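Local atomic coordinates of BF1531-like N-terminal domain-containing protein (Bacteroides fragilis, PDB entry 3SLR), a protein that is of unknown function but binds magnesium through a phosphatase-like domain and may hydrolyse ester bonds. Residues 68-71 with 72-75. Residues are numbered along the deposited sequence; the frame is centred on the assembly and turned at random.
Sequences PTSD and YYQF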
# COMPACT_ATOMS: atom_id res chain seq x y z
N PRO A 68 -13.51 25.95 -15.04
CA PRO A 68 -12.60 25.61 -16.14
C PRO A 68 -11.45 26.60 -16.30
O PRO A 68 -10.44 26.26 -16.91
CB PRO A 68 -13.51 25.64 -17.37
CG PRO A 68 -14.90 25.51 -16.84
CD PRO A 68 -14.88 26.20 -15.52
N THR A 69 -11.61 27.81 -15.77
CA THR A 69 -10.57 28.83 -15.86
C THR A 69 -9.65 28.82 -14.63
O THR A 69 -8.71 29.61 -14.55
CB THR A 69 -11.17 30.25 -16.02
OG1 THR A 69 -11.70 30.69 -14.76
CG2 THR A 69 -12.29 30.25 -17.06
N SER A 70 -9.94 27.93 -13.69
CA SER A 70 -9.24 27.91 -12.41
C SER A 70 -7.74 27.64 -12.52
O SER A 70 -7.27 27.10 -13.52
CB SER A 70 -9.87 26.85 -11.50
OG SER A 70 -9.56 25.55 -11.98
N ASP A 71 -7.00 27.99 -11.47
CA ASP A 71 -5.58 27.69 -11.38
C ASP A 71 -5.28 26.21 -11.56
O ASP A 71 -4.22 25.85 -12.07
CB ASP A 71 -5.01 28.15 -10.04
CG ASP A 71 -4.95 29.65 -9.90
OD1 ASP A 71 -5.05 30.35 -10.93
OD2 ASP A 71 -4.80 30.14 -8.76
N TYR A 72 -6.20 25.35 -11.12
CA TYR A 72 -6.01 23.91 -11.23
C TYR A 72 -5.83 23.48 -12.69
O TYR A 72 -4.87 22.79 -13.03
CB TYR A 72 -7.18 23.16 -10.60
CG TYR A 72 -7.23 21.71 -11.02
CD1 TYR A 72 -6.34 20.79 -10.48
CD2 TYR A 72 -8.15 21.27 -11.95
CE1 TYR A 72 -6.37 19.45 -10.87
CE2 TYR A 72 -8.19 19.95 -12.35
CZ TYR A 72 -7.31 19.05 -11.80
OH TYR A 72 -7.36 17.74 -12.19
N TYR A 73 -6.76 23.89 -13.55
CA TYR A 73 -6.68 23.53 -14.97
C TYR A 73 -5.50 24.18 -15.66
O TYR A 73 -4.88 23.58 -16.55
CB TYR A 73 -7.98 23.84 -15.70
CG TYR A 73 -9.10 22.93 -15.28
CD1 TYR A 73 -9.15 21.61 -15.70
CD2 TYR A 73 -10.11 23.39 -14.44
CE1 TYR A 73 -10.17 20.76 -15.31
CE2 TYR A 73 -11.13 22.55 -14.05
CZ TYR A 73 -11.16 21.24 -14.48
OH TYR A 73 -12.19 20.41 -14.08
N GLN A 74 -5.17 25.40 -15.26
CA GLN A 74 -4.01 26.07 -15.84
C GLN A 74 -2.71 25.33 -15.50
O GLN A 74 -1.73 25.41 -16.25
CB GLN A 74 -3.93 27.53 -15.39
CG GLN A 74 -5.23 28.32 -15.60
CD GLN A 74 -5.61 28.47 -17.07
OE1 GLN A 74 -4.96 27.92 -17.95
NE2 GLN A 74 -6.67 29.24 -17.33
N PHE A 75 -2.71 24.60 -14.39
CA PHE A 75 -1.52 23.87 -13.94
C PHE A 75 -1.24 22.63 -14.81
O PHE A 75 -0.10 22.20 -14.91
CB PHE A 75 -1.66 23.47 -12.46
CG PHE A 75 -0.49 22.69 -11.92
CD1 PHE A 75 0.77 23.27 -11.84
CD2 PHE A 75 -0.65 21.38 -11.47
CE1 PHE A 75 1.85 22.56 -11.34
CE2 PHE A 75 0.43 20.66 -10.97
CZ PHE A 75 1.68 21.25 -10.90
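Gln74 N donates to Ser70 O over 3.2 Å with an N-H...O angle of 164°, and the donor lies in the carbonyl plane: a nearly straight bond that marks the first turn of a short helix whose N-cap is Ser70. The following one, Phe75 N to Asp71 O, is as short as 3.0 Å but bent to 130°, hence weak. A third, also weak, comes from a side chain. Gln74 bends at chi2 (-65°), which folds its amide back toward the preceding loop, where NE2 reaches Thr69 O at 3.5 Å; on the way CG passes 3.2 Å from Ser70 O.

Packing gathers round the Tyr73 ring. The hydroxyl oxygen Ser70 OG stands 3.3 Å from its CD2 and Pro68 CA 3.7 Å from that same atom, both approaching obliquely, while Tyr72 CD2 lies 3.6 Å above the ring plane, over its centre. The single proton of Ser70 OG is shared by, or alternates between, Gln64 O in helix 61-66 and Asp67 O in the loop after it.

That loop runs into helix 71-75 in the FkbH-type N-terminal domain. Tyr73 OH is hydrogen-bonded to Ile65 O, Tyr72 packs on strand 22-29 with its OH hydrogen-bonded to Thr80 OG1, and Phe75 meets Trp54 of strand 50-55, at one edge of the parallel sheet.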